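Local coordinates for protein putative oxidoreductase (Mycobacterium avium, PDB 3QHA) that is a putative oxidoreductase that probably uses NAD(P) to oxidise a hydroxy acid, like its relatives in the 3-hydroxyisobutyrate dehydrogenase family, at residues Gly98-His104 with Asp123-Ala129; Asp72-Ile76 with Ala160-Trp164. The contacts are given in a common frame with arbitrary orientation. Residue numbers count along the deposited sequence, not the author numbering.

Contact 1 of 2, residues Gly98-His104 with Asp123-Ala129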
loop_
_atom_site.group_PDB
_atom_site.type_symbol
_atom_site.label_atom_id
_atom_site.label_comp_id
_atom_site.label_asym_id
_atom_site.label_seq_id
_atom_site.Cartn_x
_atom_site.Cartn_y
_atom_site.Cartn_z
ATOM N N GLY B 98 19.636 32.611 14.944
ATOM C CA GLY B 98 18.431 32.526 14.118
ATOM C C GLY B 98 18.488 31.481 13.014
ATOM O O GLY B 98 17.483 31.235 12.347
ATOM N N THR B 99 19.657 30.870 12.812
ATOM C CA THR B 99 19.814 29.787 11.837
ATOM C C THR B 99 18.913 28.603 12.181
ATOM O O THR B 99 18.722 28.284 13.356
ATOM C CB THR B 99 21.275 29.282 11.786
ATOM O OG1 THR B 99 22.143 30.353 11.393
ATOM C CG2 THR B 99 21.422 28.129 10.796
ATOM N N VAL B 100 18.364 27.959 11.152
ATOM C CA VAL B 100 17.571 26.745 11.328
ATOM C C VAL B 100 18.323 25.537 10.776
ATOM O O VAL B 100 18.888 25.594 9.684
ATOM C CB VAL B 100 16.208 26.841 10.617
ATOM C CG1 VAL B 100 15.365 25.604 10.914
ATOM C CG2 VAL B 100 15.467 28.108 11.040
ATOM N N ILE B 101 18.326 24.449 11.541
ATOM C CA ILE B 101 18.907 23.186 11.101
ATOM C C ILE B 101 17.796 22.151 10.993
ATOM O O ILE B 101 17.109 21.876 11.979
ATOM C CB ILE B 101 19.981 22.684 12.081
ATOM C CG1 ILE B 101 21.082 23.736 12.246
ATOM C CG2 ILE B 101 20.575 21.366 11.589
ATOM C CD1 ILE B 101 22.246 23.284 13.104
ATOM N N ALA B 102 17.623 21.590 9.796
ATOM C CA ALA B 102 16.602 20.575 9.538
ATOM C C ALA B 102 17.238 19.200 9.355
ATOM O O ALA B 102 18.037 19.001 8.443
ATOM C CB ALA B 102 15.793 20.947 8.304
ATOM N N ILE B 103 16.868 18.252 10.214
ATOM C CA ILE B 103 17.402 16.889 10.155
ATOM C C ILE B 103 16.414 15.953 9.452
ATOM O O ILE B 103 15.278 15.791 9.898
ATOM C CB ILE B 103 17.704 16.346 11.562
ATOM C CG1 ILE B 103 18.610 17.314 12.331
ATOM C CG2 ILE B 103 18.370 14.978 11.471
ATOM C CD1 ILE B 103 18.739 16.987 13.804
ATOM N N HIS B 104 16.857 15.338 8.356
ATOM C CA HIS B 104 15.992 14.495 7.525
ATOM C C HIS B 104 16.265 12.993 7.642
ATOM O O HIS B 104 15.421 12.182 7.261
ATOM C CB HIS B 104 16.127 14.899 6.061
ATOM C CG HIS B 104 15.850 16.347 5.806
ATOM N ND1 HIS B 104 14.608 16.912 5.999
ATOM C CD2 HIS B 104 16.652 17.342 5.365
ATOM C CE1 HIS B 104 14.659 18.195 5.692
ATOM N NE2 HIS B 104 15.888 18.482 5.305
ATOM N N ASP B 123 20.779 30.595 20.045
ATOM C CA ASP B 123 19.599 30.925 19.262
ATOM C C ASP B 123 19.648 30.238 17.894
ATOM O O ASP B 123 19.330 30.847 16.873
ATOM C CB ASP B 123 19.441 32.448 19.131
ATOM C CG ASP B 123 18.006 32.868 18.823
ATOM O OD1 ASP B 123 17.083 32.445 19.554
ATOM O OD2 ASP B 123 17.801 33.627 17.851
ATOM N N ILE B 124 20.066 28.971 17.888
ATOM C CA ILE B 124 20.005 28.133 16.692
ATOM C C ILE B 124 18.826 27.190 16.854
ATOM O O ILE B 124 18.661 26.560 17.900
ATOM C CB ILE B 124 21.290 27.302 16.466
ATOM C CG1 ILE B 124 22.522 28.204 16.372
ATOM C CG2 ILE B 124 21.171 26.464 15.197
ATOM C CD1 ILE B 124 22.407 29.317 15.356
ATOM N N HIS B 125 18.014 27.097 15.807
ATOM C CA HIS B 125 16.780 26.329 15.843
ATOM C C HIS B 125 16.970 24.947 15.216
ATOM O O HIS B 125 17.532 24.825 14.126
ATOM C CB HIS B 125 15.679 27.096 15.111
ATOM C CG HIS B 125 15.381 28.436 15.709
ATOM N ND1 HIS B 125 14.719 28.581 16.909
ATOM C CD2 HIS B 125 15.650 29.689 15.274
ATOM C CE1 HIS B 125 14.595 29.866 17.188
ATOM N NE2 HIS B 125 15.150 30.560 16.212
ATOM N N ILE B 126 16.509 23.914 15.922
ATOM C CA ILE B 126 16.520 22.542 15.419
ATOM C C ILE B 126 15.116 22.127 15.000
ATOM O O ILE B 126 14.134 22.434 15.682
ATOM C CB ILE B 126 17.021 21.541 16.484
ATOM C CG1 ILE B 126 18.545 21.605 16.614
ATOM C CG2 ILE B 126 16.603 20.111 16.128
ATOM C CD1 ILE B 126 19.295 21.009 15.432
ATOM N N VAL B 127 15.043 21.425 13.873
ATOM C CA VAL B 127 13.809 20.849 13.369
ATOM C C VAL B 127 14.084 19.407 12.922
ATOM O O VAL B 127 15.038 19.163 12.180
ATOM C CB VAL B 127 13.286 21.667 12.172
ATOM C CG1 VAL B 127 12.289 20.858 11.350
ATOM C CG2 VAL B 127 12.671 22.984 12.648
ATOM N N ASP B 128 13.277 18.455 13.386
ATOM C CA ASP B 128 13.333 17.097 12.838
ATOM C C ASP B 128 12.275 16.984 11.750
ATOM O O ASP B 128 11.085 17.178 12.002
ATOM C CB ASP B 128 13.179 16.000 13.908
ATOM C CG ASP B 128 11.949 16.172 14.775
ATOM O OD1 ASP B 128 11.535 17.325 15.011
ATOM O OD2 ASP B 128 11.405 15.147 15.240
ATOM N N ALA B 129 12.731 16.703 10.534
ATOM C CA ALA B 129 11.878 16.711 9.357
ATOM C C ALA B 129 12.154 15.482 8.500
ATOM O O ALA B 129 12.573 15.612 7.347
ATOM C CB ALA B 129 12.111 17.990 8.548
#
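Gly98-His104 and Asp123-Ala129 supply the two parallel strands of a right-handed beta-alpha-beta crossover in the Rossmann-type domain, joined by helix 109-119. Alternate residues form the ladder: His125 N donates to Thr99 O, Val127 N to Ile101 O, Ile103 N to Val127 O and Ala129 N to Ile103 O, all at 2.8 Å, and Ile101 N to His125 O at 2.7 Å. The amides of Val100 and Ala102 face the other way and donate to Asp72 O and Ile74 O. Asp123, C-prime residue of the Schellman motif ending the helix, offers its O to Gly98 N (2.6 Å); the positive phi of Gly98 would jam a CB against the preceding carbonyl. Ile101, Ile103 and Ile126, beta-branched as suits strands, share one face, where Ile126 packs on Leu115 and Leu119 of helix 109-119; Val100 and Val127 pack on the other. Asp128 is buried but satisfied by Thr178 OG1 and Gly175 N. His104 uses both nitrogens: NE2 meets His75 ND1, and ND1 donates to Ala129 O at 2.8 Å.

Contact 2 of 2, residues Asp72-Ile76 with Ala160-Trp164; sequences DLIHI and AFKHW
Asp72 (phi/psi -79/-37, not extended) leads into extended strand 73-76, which faces Ala160-Trp164 of a helix begun earlier; the axes of strand and helix segment approach to 12.1 Å and cross at -43°. CA atoms of Leu73 and Ala160 are nearest, at 8.8 Å. Leu73 (t, p) and His75 (m, chi2 -86°) project toward the helix. Leu73 CD2 lies 3.8 Å from Ala160 CB, whose small methyl leaves room, and 4.0 Å from Phe161 CE1. Phe161 leaves CA sideways, but chi1 -82° and chi2 33° bring CE1 to 3.8 Å from His75 CE1. Trp164 (p, chi2 -97°) puts NE1 3.9 Å from His75 CE1. These rings form an oblique aromatic cluster: His75 and Phe161 centroids 5.9 Å apart, planes at 39°; His75 and the Trp164 five-membered ring 5.5 Å, 88°. One water sits 2.8 Å from His75 NE2, accepting from Trp164 NE1 (3.0 Å); His75 ND1 is hydrogen-bonded to His104 NE2. The helix packs on this Rossmann-type sheet, Phe161 and Trp164 touching strand 143-148, with 73-76 between strands 18-21 and 100-103.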
loop_
_atom_site.group_PDB
_atom_site.type_symbol
_atom_site.label_atom_id
_atom_site.label_comp_id
_atom_site.label_asym_id
_atom_site.label_seq_id
_atom_site.Cartn_x
_atom_site.Cartn_y
_atom_site.Cartn_z
ATOM N N ASP B 72 21.086 30.180 5.940
ATOM C CA ASP B 72 19.951 30.452 6.829
ATOM C C ASP B 72 19.233 29.173 7.251
ATOM O O ASP B 72 18.756 29.070 8.383
ATOM C CB ASP B 72 18.934 31.371 6.146
ATOM C CG ASP B 72 19.528 32.703 5.733
ATOM O OD1 ASP B 72 19.375 33.073 4.550
ATOM O OD2 ASP B 72 20.146 33.377 6.584
ATOM N N LEU B 73 19.132 28.219 6.326
ATOM C CA LEU B 73 18.437 26.956 6.571
ATOM C C LEU B 73 19.310 25.806 6.092
ATOM O O LEU B 73 19.550 25.658 4.893
ATOM C CB LEU B 73 17.083 26.943 5.854
ATOM C CG LEU B 73 16.263 25.647 5.885
ATOM C CD1 LEU B 73 15.993 25.179 7.311
ATOM C CD2 LEU B 73 14.960 25.838 5.131
ATOM N N ILE B 74 19.774 24.995 7.037
ATOM C CA ILE B 74 20.772 23.967 6.767
ATOM C C ILE B 74 20.146 22.590 6.901
ATOM O O ILE B 74 19.673 22.221 7.974
ATOM C CB ILE B 74 21.953 24.072 7.753
ATOM C CG1 ILE B 74 22.627 25.440 7.636
ATOM C CG2 ILE B 74 22.967 22.960 7.497
ATOM C CD1 ILE B 74 23.524 25.770 8.804
ATOM N N HIS B 75 20.156 21.833 5.808
ATOM C CA HIS B 75 19.567 20.501 5.771
ATOM C C HIS B 75 20.632 19.436 6.021
ATOM O O HIS B 75 21.737 19.516 5.474
ATOM C CB HIS B 75 18.919 20.259 4.409
ATOM C CG HIS B 75 17.812 21.213 4.085
ATOM N ND1 HIS B 75 16.509 21.005 4.483
ATOM C CD2 HIS B 75 17.809 22.372 3.384
ATOM C CE1 HIS B 75 15.754 21.998 4.050
ATOM N NE2 HIS B 75 16.518 22.842 3.381
ATOM N N ILE B 76 20.300 18.438 6.840
ATOM C CA ILE B 76 21.231 17.353 7.159
ATOM C C ILE B 76 20.603 15.985 6.889
ATOM O O ILE B 76 19.568 15.642 7.464
ATOM C CB ILE B 76 21.680 17.413 8.635
ATOM C CG1 ILE B 76 22.447 18.706 8.917
ATOM C CG2 ILE B 76 22.556 16.207 8.986
ATOM C CD1 ILE B 76 22.722 18.928 10.389
ATOM N N ALA B 160 10.116 27.305 1.970
ATOM C CA ALA B 160 11.295 26.579 1.502
ATOM C C ALA B 160 11.000 25.085 1.346
ATOM O O ALA B 160 11.349 24.478 0.331
ATOM C CB ALA B 160 12.464 26.790 2.462
ATOM N N PHE B 161 10.356 24.508 2.358
ATOM C CA PHE B 161 9.980 23.092 2.349
ATOM C C PHE B 161 9.006 22.766 1.221
ATOM O O PHE B 161 9.124 21.720 0.580
ATOM C CB PHE B 161 9.361 22.691 3.695
ATOM C CG PHE B 161 10.370 22.377 4.774
ATOM C CD1 PHE B 161 11.597 23.031 4.833
ATOM C CD2 PHE B 161 10.069 21.444 5.755
ATOM C CE1 PHE B 161 12.512 22.736 5.838
ATOM C CE2 PHE B 161 10.977 21.148 6.759
ATOM C CZ PHE B 161 12.202 21.794 6.800
ATOM N N LYS B 162 8.054 23.665 0.978
ATOM C CA LYS B 162 7.058 23.484 -0.085
ATOM C C LYS B 162 7.678 23.330 -1.480
ATOM O O LYS B 162 7.064 22.741 -2.370
ATOM C CB LYS B 162 6.064 24.651 -0.090
ATOM N N HIS B 163 8.886 23.856 -1.664
ATOM C CA HIS B 163 9.596 23.754 -2.938
ATOM C C HIS B 163 10.011 22.319 -3.277
ATOM O O HIS B 163 9.975 21.924 -4.445
ATOM C CB HIS B 163 10.830 24.663 -2.929
ATOM C CG HIS B 163 11.749 24.450 -4.090
ATOM N ND1 HIS B 163 11.420 24.812 -5.378
ATOM C CD2 HIS B 163 12.989 23.909 -4.157
ATOM C CE1 HIS B 163 12.417 24.506 -6.188
ATOM N NE2 HIS B 163 13.382 23.957 -5.471
ATOM N N TRP B 164 10.408 21.548 -2.264
ATOM C CA TRP B 164 10.879 20.171 -2.471
ATOM C C TRP B 164 9.957 19.102 -1.874
ATOM O O TRP B 164 10.180 17.903 -2.078
ATOM C CB TRP B 164 12.305 19.995 -1.930
ATOM C CG TRP B 164 12.483 20.375 -0.488
ATOM C CD1 TRP B 164 12.955 21.564 -0.010
ATOM C CD2 TRP B 164 12.201 19.565 0.662
ATOM N NE1 TRP B 164 12.984 21.546 1.363
ATOM C CE2 TRP B 164 12.526 20.331 1.801
ATOM C CE3 TRP B 164 11.701 18.268 0.840
ATOM C CZ2 TRP B 164 12.364 19.846 3.101
ATOM C CZ3 TRP B 164 11.544 17.785 2.137
ATOM C CH2 TRP B 164 11.877 18.575 3.249
HETATM O O HOH W 1 14.458 24.068 1.951
#

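In the fold
Strand 100-103 is common ground: contact 1 pairs it with 125-132 at one edge, and strand 73-76 of contact 2 pairs with its other edge, as in Ala102 N to Ile74 O at 2.8 Å. The centres of the contacts lie about 10 Å apart. Helix 151-164 spans both, since Phe161 touches Ala102 and Ala129 as well as His75. Val100 CG1 meets Leu73 CD1 at 3.7 Å beneath this helix, while Ile101 CG2 meets Ile76 CD1 at 3.5 Å on the other face. A probable hydrogen bond, His104 NE2 to His75 ND1 at 2.7 Å, links the polar ends. Both histidines lie near, without touching, a GxGxxG-like turn that would be expected to bind the dinucleotide.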